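Local structure of ApeI dehydratase-like domain-containing protein (3ESI) at residues Met53-Thr58 / Leu84-Ile89; His9-Lys12 / Thr17-Val20; Leu30-Gly35 / Pro44-Leu49. The protein is of unknown function but carries the hotdog fold of the ApeI-like dehydratase family, so it may act as a dehydratase. One frame throughout, in Å; residues are numbered along the deposited sequence.

One hotdog domain can be read through three contacts that differ in depth and chemistry. Contacts 1 and 3 are buried and share the helix 45-59: contact 1 lays its later turns on the strand 83-91 near the centre of the chain, while contact 3, about 17 Å away between centres, packs a loop tryptophan on its first turn. Both are apolar. Contact 2 lies at the surface, about 26 Å from contact 3 between centres, and depends on a backbone hydrogen bond instead. It nevertheless meets contact 1, because strands 17-25 and 83-91 are neighbours in the sheet and Leu-88 N lies 3.1 Å from Val-20 O, a probable hydrogen bond.

Contact 1: residues Met53-Thr58 / Leu84-Ile89; sequences MHYATT and LRLVLI
Tyr-55 of the central helix of the hotdog fold settles on Leu-86 and Leu-88, and Ala-56 on Leu-88, illustrating how the "sausage" of this fold is held against its antiparallel "bun". The axes of segments 53-58 and 84-89 approach to 9.5 Å, with a crossing angle of -46°, and no hydrogen bond joins them; apolar carbon supplies the cohesion.

Tyr-55 can be followed outward. Its CB lies 3.7 Å from Leu-88 CD2. Because CG is anti to the carbonyl carbon (chi1 -71°), the ring is then carried along the strand toward Leu-86, whose CD2 approaches Tyr-55 CD2 to 4.0 Å on an oblique path. Further out, His-54 accompanies the ring: its ND1 stands 3.8 Å above one face of the Tyr-55 ring, displaced toward the rim, while Tyr-55 CE1 sits in plane at the edge of the imidazole. Leu-22 of strand 17-25 and Pro-3 also pack on this tyrosine.

A single methyl of Leu-88 serves both helix residues. Besides Tyr-55 CB, Leu-88 CD2 meets Ala-56 CB at 3.9 Å, and the same methyl lies 3.5 Å from Ala-56 N, against the helix backbone. Within the helix, Met-53 O accepts two bonds: Thr-57 N and Thr-57 OG1 reach it from opposite faces of its carbonyl plane, the hydroxyl at 2.9 Å.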
ATOM      1  N   MET A  53     -12.004 -15.655  -7.322  1.00 38.64           N
ATOM      2  CA  MET A  53     -11.648 -17.060  -7.222  1.00 39.70           C
ATOM      3  C   MET A  53     -12.609 -17.899  -6.374  1.00 41.00           C
ATOM      4  O   MET A  53     -12.899 -19.040  -6.718  1.00 43.19           O
ATOM      5  CB  MET A  53     -10.210 -17.199  -6.701  1.00 36.14           C
ATOM      6  CG  MET A  53      -9.125 -16.908  -7.761  1.00 35.60           C
ATOM      7  SD  MET A  53      -9.221 -17.906  -9.304  1.00 26.82           S
ATOM      8  CE  MET A  53      -9.704 -16.743 -10.319  1.00 24.28           C
ATOM      9  N   HIS A  54     -13.111 -17.350  -5.277  1.00 41.68           N
ATOM     10  CA  HIS A  54     -14.038 -18.101  -4.431  1.00 43.31           C
ATOM     11  C   HIS A  54     -15.348 -18.425  -5.172  1.00 45.08           C
ATOM     12  O   HIS A  54     -15.821 -19.563  -5.151  1.00 46.30           O
ATOM     13  CB  HIS A  54     -14.311 -17.306  -3.149  1.00 43.85           C
ATOM     14  CG  HIS A  54     -15.379 -17.887  -2.278  1.00 45.80           C
ATOM     15  ND1 HIS A  54     -16.703 -17.519  -2.378  1.00 45.87           N
ATOM     16  CD2 HIS A  54     -15.314 -18.792  -1.273  1.00 46.81           C
ATOM     17  CE1 HIS A  54     -17.409 -18.169  -1.472  1.00 46.43           C
ATOM     18  NE2 HIS A  54     -16.590 -18.948  -0.788  1.00 48.74           N
ATOM     19  N   TYR A  55     -15.925 -17.432  -5.838  1.00 45.36           N
ATOM     20  CA  TYR A  55     -17.160 -17.652  -6.569  1.00 47.23           C
ATOM     21  C   TYR A  55     -16.943 -18.477  -7.826  1.00 47.58           C
ATOM     22  O   TYR A  55     -17.739 -19.361  -8.138  1.00 48.43           O
ATOM     23  CB  TYR A  55     -17.821 -16.312  -6.923  1.00 49.45           C
ATOM     24  CG  TYR A  55     -18.396 -15.630  -5.705  1.00 51.70           C
ATOM     25  CD1 TYR A  55     -19.344 -16.277  -4.918  1.00 53.16           C
ATOM     26  CD2 TYR A  55     -17.964 -14.364  -5.309  1.00 53.89           C
ATOM     27  CE1 TYR A  55     -19.851 -15.691  -3.763  1.00 54.43           C
ATOM     28  CE2 TYR A  55     -18.465 -13.762  -4.146  1.00 54.82           C
ATOM     29  CZ  TYR A  55     -19.409 -14.439  -3.378  1.00 54.87           C
ATOM     30  OH  TYR A  55     -19.899 -13.890  -2.211  1.00 54.84           O
ATOM     31  N   ALA A  56     -15.853 -18.216  -8.535  1.00 47.72           N
ATOM     32  CA  ALA A  56     -15.582 -18.955  -9.764  1.00 48.02           C
ATOM     33  C   ALA A  56     -15.383 -20.459  -9.563  1.00 48.74           C
ATOM     34  O   ALA A  56     -15.786 -21.251 -10.414  1.00 48.53           O
ATOM     35  CB  ALA A  56     -14.375 -18.355 -10.487  1.00 46.40           C
ATOM     36  N   THR A  57     -14.779 -20.869  -8.449  1.00 49.80           N
ATOM     37  CA  THR A  57     -14.558 -22.297  -8.232  1.00 50.85           C
ATOM     38  C   THR A  57     -15.632 -23.005  -7.420  1.00 51.84           C
ATOM     39  O   THR A  57     -15.615 -24.226  -7.304  1.00 52.94           O
ATOM     40  CB  THR A  57     -13.181 -22.591  -7.577  1.00 50.71           C
ATOM     41  OG1 THR A  57     -13.085 -21.931  -6.308  1.00 49.27           O
ATOM     42  CG2 THR A  57     -12.060 -22.133  -8.487  1.00 50.69           C
ATOM     43  N   THR A  58     -16.565 -22.261  -6.843  1.00 52.30           N
ATOM     44  CA  THR A  58     -17.625 -22.919  -6.089  1.00 52.41           C
ATOM     45  C   THR A  58     -18.894 -22.994  -6.940  1.00 52.39           C
ATOM     46  O   THR A  58     -19.805 -23.764  -6.641  1.00 52.06           O
ATOM     47  CB  THR A  58     -17.946 -22.174  -4.775  1.00 52.72           C
ATOM     48  OG1 THR A  58     -18.301 -20.821  -5.068  1.00 50.93           O
ATOM     49  CG2 THR A  58     -16.743 -22.201  -3.837  1.00 52.92           C
ATOM     50  N   LEU A  84     -21.923  -3.795  -5.810  1.00 34.42           N
ATOM     51  CA  LEU A  84     -21.240  -4.236  -7.026  1.00 36.00           C
ATOM     52  C   LEU A  84     -21.912  -5.361  -7.791  1.00 36.98           C
ATOM     53  O   LEU A  84     -22.552  -6.240  -7.209  1.00 39.24           O
ATOM     54  CB  LEU A  84     -19.824  -4.722  -6.695  1.00 33.82           C
ATOM     55  CG  LEU A  84     -18.846  -3.880  -5.874  1.00 33.95           C
ATOM     56  CD1 LEU A  84     -17.562  -4.696  -5.618  1.00 33.48           C
ATOM     57  CD2 LEU A  84     -18.530  -2.583  -6.616  1.00 32.49           C
ATOM     58  N   ARG A  85     -21.749  -5.331  -9.106  1.00 37.62           N
ATOM     59  CA  ARG A  85     -22.242  -6.407  -9.945  1.00 37.99           C
ATOM     60  C   ARG A  85     -20.952  -7.151 -10.343  1.00 36.80           C
ATOM     61  O   ARG A  85     -19.972  -6.538 -10.769  1.00 37.07           O
ATOM     62  CB  ARG A  85     -22.944  -5.883 -11.210  1.00 39.06           C
ATOM     63  CG  ARG A  85     -23.652  -6.994 -11.992  1.00 40.99           C
ATOM     64  CD  ARG A  85     -23.893  -6.636 -13.459  1.00 45.22           C
ATOM     65  NE  ARG A  85     -24.659  -5.404 -13.650  1.00 49.98           N
ATOM     66  CZ  ARG A  85     -25.920  -5.215 -13.254  1.00 52.15           C
ATOM     67  NH1 ARG A  85     -26.595  -6.178 -12.630  1.00 53.46           N
ATOM     68  NH2 ARG A  85     -26.510  -4.050 -13.487  1.00 51.99           N
ATOM     69  N   LEU A  86     -20.943  -8.461 -10.162  1.00 35.75           N
ATOM     70  CA  LEU A  86     -19.797  -9.272 -10.518  1.00 33.99           C
ATOM     71  C   LEU A  86     -20.224 -10.277 -11.578  1.00 34.66           C
ATOM     72  O   LEU A  86     -21.108 -11.100 -11.341  1.00 34.97           O
ATOM     73  CB  LEU A  86     -19.267 -10.031  -9.297  1.00 31.34           C
ATOM     74  CG  LEU A  86     -18.163 -11.038  -9.658  1.00 29.95           C
ATOM     75  CD1 LEU A  86     -16.979 -10.277 -10.230  1.00 28.15           C
ATOM     76  CD2 LEU A  86     -17.720 -11.854  -8.436  1.00 26.78           C
ATOM     77  N   VAL A  87     -19.609 -10.198 -12.751  1.00 34.36           N
ATOM     78  CA  VAL A  87     -19.908 -11.134 -13.830  1.00 34.26           C
ATOM     79  C   VAL A  87     -18.689 -12.037 -14.058  1.00 35.76           C
ATOM     80  O   VAL A  87     -17.576 -11.546 -14.281  1.00 33.97           O
ATOM     81  CB  VAL A  87     -20.233 -10.392 -15.165  1.00 34.59           C
ATOM     82  CG1 VAL A  87     -20.537 -11.401 -16.263  1.00 31.78           C
ATOM     83  CG2 VAL A  87     -21.421  -9.456 -14.982  1.00 32.53           C
ATOM     84  N   LEU A  88     -18.913 -13.348 -13.984  1.00 38.00           N
ATOM     85  CA  LEU A  88     -17.874 -14.361 -14.194  1.00 40.40           C
ATOM     86  C   LEU A  88     -18.238 -15.229 -15.399  1.00 43.13           C
ATOM     87  O   LEU A  88     -19.339 -15.787 -15.447  1.00 41.96           O
ATOM     88  CB  LEU A  88     -17.765 -15.288 -12.981  1.00 39.65           C
ATOM     89  CG  LEU A  88     -16.924 -14.936 -11.756  1.00 41.81           C
ATOM     90  CD1 LEU A  88     -17.045 -13.466 -11.434  1.00 41.58           C
ATOM     91  CD2 LEU A  88     -17.385 -15.800 -10.587  1.00 40.73           C
ATOM     92  N   ILE A  89     -17.313 -15.358 -16.352  1.00 44.87           N
ATOM     93  CA  ILE A  89     -17.527 -16.187 -17.543  1.00 46.43           C
ATOM     94  C   ILE A  89     -16.399 -17.216 -17.632  1.00 49.61           C
ATOM     95  O   ILE A  89     -15.224 -16.847 -17.687  1.00 51.05           O
ATOM     96  CB  ILE A  89     -17.514 -15.336 -18.831  1.00 45.56           C
ATOM     97  CG1 ILE A  89     -18.645 -14.301 -18.791  1.00 44.46           C
ATOM     98  CG2 ILE A  89     -17.659 -16.239 -20.047  1.00 44.97           C
ATOM     99  CD1 ILE A  89     -18.558 -13.246 -19.879  1.00 42.28           C
TER

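Contact 2: residues His9-Lys12 / Thr17-Val20; sequences HDVK and TSQV
Lys-12 and Gln-19 are joined by a backbone hydrogen bond: Lys-12 N donates to Gln-19 O over 3.0 Å with an N-H...O angle of 160°. The same oxygen also faces Val-11, whose CA comes to 3.2 Å from Gln-19 O in a CA-H...O contact with an angle of 147° at the hydrogen. One carbonyl thus gathers two successive residues of the facing chain, a compact example of how an irregular segment can be held to a strand without forming a strand itself.

Side chains add to this shell. Val-11 CG1, placed anti to its own nitrogen (chi1 180°), lies 3.5 Å from Gln-19 O and reaches on to Ser-18 CB at 4.2 Å. Val-20 CG2 rests 3.8 Å from His-9 O. The Gln-19 and Lys-12 side chains pass each other at a slant: the lysine folds at chi3 and chi4, and its CE comes within 4.1 Å of Gln-19 OE1. The glutamine bends at chi2, which brings its NE2 to 3.3 Å from Lys-12 O.

What positions these groups lies one layer further. His-9 is backbone-bonded to Glu-21, which carries the pairing past the end of strand 4-8. Leu-60 packs against Val-11, Ser-18 and Val-20, whereas His-9, Asp-10 and Lys-12 are exposed. In the intervening loop, Thr-17 OG1 is hydrogen-bonded to Thr-14 OG1.

Residues 9-12 open the loop that leads from strand 4-8 back to strand 17-25, which they then face nearly antiparallel. Beyond them strand 83-91 continues the sheet through backbone hydrogen bonds of Val-20 with Leu-88 and Ser-18 with Trp-90, and Val-59 at the end of helix 45-59 rests on Val-11 and Val-20.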
ATOM      1  N   HIS A   9     -27.544 -14.864  -9.456  1.00 43.69           N
ATOM      2  CA  HIS A   9     -28.354 -15.351 -10.545  1.00 45.53           C
ATOM      3  C   HIS A   9     -28.006 -16.795 -10.861  1.00 47.30           C
ATOM      4  O   HIS A   9     -27.005 -17.321 -10.367  1.00 46.44           O
ATOM      5  CB  HIS A   9     -28.183 -14.437 -11.750  1.00 46.46           C
ATOM      6  CG  HIS A   9     -28.853 -13.110 -11.573  1.00 47.65           C
ATOM      7  ND1 HIS A   9     -28.623 -12.035 -12.403  1.00 50.45           N
ATOM      8  CD2 HIS A   9     -29.765 -12.691 -10.663  1.00 48.42           C
ATOM      9  CE1 HIS A   9     -29.364 -11.012 -12.013  1.00 50.50           C
ATOM     10  NE2 HIS A   9     -30.065 -11.384 -10.958  1.00 48.42           N
ATOM     11  N   ASP A  10     -28.864 -17.446 -11.640  1.00 50.21           N
ATOM     12  CA  ASP A  10     -28.648 -18.837 -12.020  1.00 51.51           C
ATOM     13  C   ASP A  10     -27.563 -18.878 -13.072  1.00 51.05           C
ATOM     14  O   ASP A  10     -27.337 -17.894 -13.772  1.00 50.67           O
ATOM     15  CB  ASP A  10     -29.919 -19.464 -12.607  1.00 54.07           C
ATOM     16  CG  ASP A  10     -31.091 -19.463 -11.634  1.00 56.33           C
ATOM     17  OD1 ASP A  10     -30.913 -19.854 -10.460  1.00 55.78           O
ATOM     18  OD2 ASP A  10     -32.201 -19.080 -12.060  1.00 59.69           O
ATOM     19  N   VAL A  11     -26.902 -20.022 -13.186  1.00 50.91           N
ATOM     20  CA  VAL A  11     -25.848 -20.186 -14.170  1.00 52.53           C
ATOM     21  C   VAL A  11     -26.423 -20.260 -15.581  1.00 54.56           C
ATOM     22  O   VAL A  11     -27.356 -21.022 -15.841  1.00 54.02           O
ATOM     23  CB  VAL A  11     -25.043 -21.471 -13.916  1.00 52.18           C
ATOM     24  CG1 VAL A  11     -23.952 -21.610 -14.963  1.00 50.69           C
ATOM     25  CG2 VAL A  11     -24.457 -21.453 -12.509  1.00 50.84           C
ATOM     26  N   LYS A  12     -25.859 -19.460 -16.482  1.00 56.82           N
ATOM     27  CA  LYS A  12     -26.274 -19.427 -17.881  1.00 59.48           C
ATOM     28  C   LYS A  12     -25.303 -20.238 -18.731  1.00 61.02           C
ATOM     29  O   LYS A  12     -24.334 -19.690 -19.250  1.00 61.42           O
ATOM     30  CB  LYS A  12     -26.282 -17.991 -18.403  1.00 58.99           C
ATOM     31  CG  LYS A  12     -27.394 -17.128 -17.859  1.00 60.82           C
ATOM     32  CD  LYS A  12     -27.222 -15.664 -18.273  1.00 63.21           C
ATOM     33  CE  LYS A  12     -27.007 -15.491 -19.783  1.00 64.25           C
ATOM     34  NZ  LYS A  12     -28.131 -16.004 -20.616  1.00 63.55           N
ATOM     35  N   THR A  17     -18.860 -21.874 -22.536  1.00 75.98           N
ATOM     36  CA  THR A  17     -18.774 -20.825 -21.519  1.00 72.56           C
ATOM     37  C   THR A  17     -19.954 -20.788 -20.556  1.00 69.87           C
ATOM     38  O   THR A  17     -21.107 -20.807 -20.980  1.00 69.61           O
ATOM     39  CB  THR A  17     -18.671 -19.418 -22.151  1.00 72.85           C
ATOM     40  OG1 THR A  17     -19.933 -19.065 -22.729  1.00 73.05           O
ATOM     41  CG2 THR A  17     -17.603 -19.384 -23.226  1.00 72.31           C
ATOM     42  N   SER A  18     -19.647 -20.731 -19.261  1.00 66.47           N
ATOM     43  CA  SER A  18     -20.652 -20.643 -18.207  1.00 63.31           C
ATOM     44  C   SER A  18     -20.638 -19.218 -17.665  1.00 62.50           C
ATOM     45  O   SER A  18     -19.637 -18.514 -17.784  1.00 63.46           O
ATOM     46  CB  SER A  18     -20.334 -21.610 -17.074  1.00 62.20           C
ATOM     47  OG  SER A  18     -20.525 -22.943 -17.483  1.00 61.46           O
ATOM     48  N   GLN A  19     -21.743 -18.787 -17.073  1.00 60.82           N
ATOM     49  CA  GLN A  19     -21.818 -17.437 -16.535  1.00 59.83           C
ATOM     50  C   GLN A  19     -22.641 -17.375 -15.259  1.00 58.11           C
ATOM     51  O   GLN A  19     -23.615 -18.109 -15.084  1.00 58.31           O
ATOM     52  CB  GLN A  19     -22.420 -16.476 -17.568  1.00 61.03           C
ATOM     53  CG  GLN A  19     -21.613 -16.376 -18.850  1.00 65.58           C
ATOM     54  CD  GLN A  19     -22.480 -16.201 -20.103  1.00 67.53           C
ATOM     55  OE1 GLN A  19     -22.955 -15.100 -20.402  1.00 68.45           O
ATOM     56  NE2 GLN A  19     -22.690 -17.300 -20.838  1.00 66.26           N
ATOM     57  N   VAL A  20     -22.223 -16.497 -14.360  1.00 55.09           N
ATOM     58  CA  VAL A  20     -22.924 -16.288 -13.111  1.00 51.92           C
ATOM     59  C   VAL A  20     -22.776 -14.808 -12.801  1.00 50.24           C
ATOM     60  O   VAL A  20     -21.699 -14.228 -12.966  1.00 49.74           O
ATOM     61  CB  VAL A  20     -22.338 -17.137 -11.955  1.00 52.35           C
ATOM     62  CG1 VAL A  20     -20.921 -16.686 -11.614  1.00 49.85           C
ATOM     63  CG2 VAL A  20     -23.247 -17.032 -10.740  1.00 51.57           C
TER

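Contact 3: residues Leu30-Gly35 / Pro44-Leu49; sequences LFWFNG and PGVAQL
Trp-32 lays one face of its indole on Ala-47, and this CH-pi interaction is the centre of the contact. Ala-47 CB stands 3.4 Å from the centroid of the six-membered ring and only 12° off its normal, so the methyl sits almost directly above the centre of the benzo ring, its bond to CA running nearly along the ring plane.

Two apolar contacts accompany it along the CE3-CZ3 side of the indole. Pro-44 CG approaches Trp-32 CE3 obliquely at 3.4 Å, and Val-46 CG2 reaches Trp-32 CZ3 at the same 3.4 Å, again at a slant. The N-cap Pro-44 and the first-turn residues Val-46 and Ala-47 thus share one indole. The tryptophan is delivered there by its first torsion, CG lying anti to the carbonyl carbon (chi1 -56°), while its CB is over the centre of the Phe-33 ring.

Hydrogen bonds shape both sides without crossing between them. Phe-33 N bonds to Leu-30 O at 2.8 Å, stiffening the 3-10 turn that presents Trp-32. On the other side Pro-44 occupies the N-cap, and its O accepts from Gln-48 N at 3.1 Å. The indole NE1 is satisfied by Met-1 O.

Phe-31 turns to the second subunit, where it meets Phe-66 of that subunit edge-to-face; Val-46 in turn packs on Phe-31 of the second subunit. A loop folded onto the start of the central helix beside a subunit interface is characteristic of hotdog dehydratases, in which this region commonly contributes to the active site, although the site of this protein is not established.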
ATOM      1  N   LEU A  30     -15.376  -4.608   6.844  1.00 32.80           N
ATOM      2  CA  LEU A  30     -14.390  -5.591   6.405  1.00 31.46           C
ATOM      3  C   LEU A  30     -12.992  -5.182   6.862  1.00 31.44           C
ATOM      4  O   LEU A  30     -12.642  -4.000   6.852  1.00 30.25           O
ATOM      5  CB  LEU A  30     -14.413  -5.716   4.882  1.00 29.55           C
ATOM      6  CG  LEU A  30     -15.774  -6.089   4.297  1.00 31.81           C
ATOM      7  CD1 LEU A  30     -15.738  -5.893   2.796  1.00 33.50           C
ATOM      8  CD2 LEU A  30     -16.148  -7.515   4.673  1.00 28.78           C
ATOM      9  N   PHE A  31     -12.189  -6.164   7.252  1.00 34.12           N
ATOM     10  CA  PHE A  31     -10.830  -5.891   7.717  1.00 35.75           C
ATOM     11  C   PHE A  31     -10.031  -5.092   6.691  1.00 35.45           C
ATOM     12  O   PHE A  31      -9.063  -4.402   7.035  1.00 34.76           O
ATOM     13  CB  PHE A  31     -10.105  -7.204   8.051  1.00 36.23           C
ATOM     14  CG  PHE A  31     -10.650  -7.901   9.264  1.00 39.12           C
ATOM     15  CD1 PHE A  31     -10.891  -7.190  10.439  1.00 41.06           C
ATOM     16  CD2 PHE A  31     -10.915  -9.263   9.241  1.00 40.92           C
ATOM     17  CE1 PHE A  31     -11.392  -7.826  11.584  1.00 41.09           C
ATOM     18  CE2 PHE A  31     -11.415  -9.910  10.376  1.00 43.25           C
ATOM     19  CZ  PHE A  31     -11.654  -9.186  11.553  1.00 43.22           C
ATOM     20  N   TRP A  32     -10.450  -5.187   5.434  1.00 34.69           N
ATOM     21  CA  TRP A  32      -9.802  -4.473   4.338  1.00 35.14           C
ATOM     22  C   TRP A  32      -9.838  -2.964   4.555  1.00 36.35           C
ATOM     23  O   TRP A  32      -9.031  -2.228   3.985  1.00 38.11           O
ATOM     24  CB  TRP A  32     -10.510  -4.779   3.011  1.00 33.24           C
ATOM     25  CG  TRP A  32     -10.586  -6.243   2.674  1.00 33.07           C
ATOM     26  CD1 TRP A  32     -11.686  -7.052   2.752  1.00 30.15           C
ATOM     27  CD2 TRP A  32      -9.514  -7.068   2.204  1.00 30.65           C
ATOM     28  NE1 TRP A  32     -11.361  -8.329   2.358  1.00 30.68           N
ATOM     29  CE2 TRP A  32     -10.035  -8.366   2.019  1.00 30.87           C
ATOM     30  CE3 TRP A  32      -8.162  -6.834   1.918  1.00 31.08           C
ATOM     31  CZ2 TRP A  32      -9.250  -9.429   1.562  1.00 29.97           C
ATOM     32  CZ3 TRP A  32      -7.388  -7.886   1.462  1.00 29.56           C
ATOM     33  CH2 TRP A  32      -7.935  -9.169   1.291  1.00 30.24           C
ATOM     34  N   PHE A  33     -10.775  -2.503   5.372  1.00 36.13           N
ATOM     35  CA  PHE A  33     -10.928  -1.081   5.601  1.00 37.56           C
ATOM     36  C   PHE A  33     -10.583  -0.602   7.000  1.00 38.53           C
ATOM     37  O   PHE A  33     -10.752   0.579   7.309  1.00 40.19           O
ATOM     38  CB  PHE A  33     -12.361  -0.669   5.286  1.00 37.69           C
ATOM     39  CG  PHE A  33     -12.844  -1.119   3.937  1.00 38.78           C
ATOM     40  CD1 PHE A  33     -12.146  -0.783   2.787  1.00 36.70           C
ATOM     41  CD2 PHE A  33     -14.020  -1.858   3.817  1.00 38.77           C
ATOM     42  CE1 PHE A  33     -12.608  -1.173   1.533  1.00 38.13           C
ATOM     43  CE2 PHE A  33     -14.493  -2.255   2.568  1.00 39.22           C
ATOM     44  CZ  PHE A  33     -13.784  -1.911   1.421  1.00 38.83           C
ATOM     45  N   ASN A  34     -10.096  -1.492   7.848  1.00 38.51           N
ATOM     46  CA  ASN A  34      -9.774  -1.104   9.214  1.00 39.81           C
ATOM     47  C   ASN A  34      -8.777   0.057   9.363  1.00 39.77           C
ATOM     48  O   ASN A  34      -7.652   0.011   8.862  1.00 40.10           O
ATOM     49  CB  ASN A  34      -9.275  -2.317   9.995  1.00 40.43           C
ATOM     50  CG  ASN A  34      -9.314  -2.090  11.484  1.00 42.90           C
ATOM     51  OD1 ASN A  34      -8.498  -1.340  12.042  1.00 44.99           O
ATOM     52  ND2 ASN A  34     -10.276  -2.716  12.142  1.00 42.16           N
ATOM     53  N   GLY A  35      -9.207   1.091  10.081  1.00 39.43           N
ATOM     54  CA  GLY A  35      -8.378   2.258  10.310  1.00 38.80           C
ATOM     55  C   GLY A  35      -6.953   1.966  10.749  1.00 39.79           C
ATOM     56  O   GLY A  35      -6.049   2.771  10.483  1.00 38.77           O
ATOM     57  N   PRO A  44      -8.529  -3.523  -2.146  1.00 35.96           N
ATOM     58  CA  PRO A  44      -7.299  -3.877  -2.863  1.00 35.16           C
ATOM     59  C   PRO A  44      -7.459  -5.015  -3.866  1.00 34.82           C
ATOM     60  O   PRO A  44      -8.435  -5.777  -3.828  1.00 36.87           O
ATOM     61  CB  PRO A  44      -6.328  -4.227  -1.736  1.00 34.01           C
ATOM     62  CG  PRO A  44      -7.229  -4.773  -0.672  1.00 36.44           C
ATOM     63  CD  PRO A  44      -8.402  -3.814  -0.705  1.00 35.98           C
ATOM     64  N   GLY A  45      -6.483  -5.117  -4.761  1.00 33.94           N
ATOM     65  CA  GLY A  45      -6.486  -6.154  -5.778  1.00 32.33           C
ATOM     66  C   GLY A  45      -6.512  -7.572  -5.239  1.00 31.54           C
ATOM     67  O   GLY A  45      -7.150  -8.436  -5.832  1.00 29.54           O
ATOM     68  N   VAL A  46      -5.844  -7.838  -4.119  1.00 30.84           N
ATOM     69  CA  VAL A  46      -5.863  -9.208  -3.614  1.00 31.92           C
ATOM     70  C   VAL A  46      -7.270  -9.637  -3.254  1.00 30.46           C
ATOM     71  O   VAL A  46      -7.665 -10.775  -3.517  1.00 30.15           O
ATOM     72  CB  VAL A  46      -4.938  -9.418  -2.378  1.00 33.57           C
ATOM     73  CG1 VAL A  46      -3.506  -9.067  -2.755  1.00 34.35           C
ATOM     74  CG2 VAL A  46      -5.409  -8.574  -1.193  1.00 34.70           C
ATOM     75  N   ALA A  47      -8.034  -8.723  -2.666  1.00 29.96           N
ATOM     76  CA  ALA A  47      -9.400  -9.034  -2.282  1.00 28.94           C
ATOM     77  C   ALA A  47     -10.269  -9.220  -3.522  1.00 29.32           C
ATOM     78  O   ALA A  47     -11.100 -10.136  -3.591  1.00 27.83           O
ATOM     79  CB  ALA A  47      -9.961  -7.925  -1.407  1.00 31.13           C
ATOM     80  N   GLN A  48     -10.081  -8.354  -4.506  1.00 30.45           N
ATOM     81  CA  GLN A  48     -10.869  -8.470  -5.715  1.00 32.01           C
ATOM     82  C   GLN A  48     -10.623  -9.824  -6.385  1.00 32.06           C
ATOM     83  O   GLN A  48     -11.565 -10.488  -6.832  1.00 31.08           O
ATOM     84  CB  GLN A  48     -10.546  -7.314  -6.655  1.00 32.24           C
ATOM     85  CG  GLN A  48     -11.109  -5.980  -6.174  1.00 33.64           C
ATOM     86  CD  GLN A  48     -10.894  -4.855  -7.177  1.00 36.18           C
ATOM     87  OE1 GLN A  48     -11.170  -5.011  -8.368  1.00 36.88           O
ATOM     88  NE2 GLN A  48     -10.407  -3.715  -6.696  1.00 32.98           N
ATOM     89  N   LEU A  49      -9.361 -10.241  -6.433  1.00 32.36           N
ATOM     90  CA  LEU A  49      -9.015 -11.515  -7.048  1.00 33.71           C
ATOM     91  C   LEU A  49      -9.571 -12.666  -6.211  1.00 33.58           C
ATOM     92  O   LEU A  49     -10.180 -13.595  -6.733  1.00 35.85           O
ATOM     93  CB  LEU A  49      -7.495 -11.657  -7.174  1.00 35.19           C
ATOM     94  CG  LEU A  49      -7.020 -13.039  -7.654  1.00 37.69           C
ATOM     95  CD1 LEU A  49      -7.638 -13.322  -9.006  1.00 37.98           C
ATOM     96  CD2 LEU A  49      -5.498 -13.106  -7.732  1.00 37.32           C
TER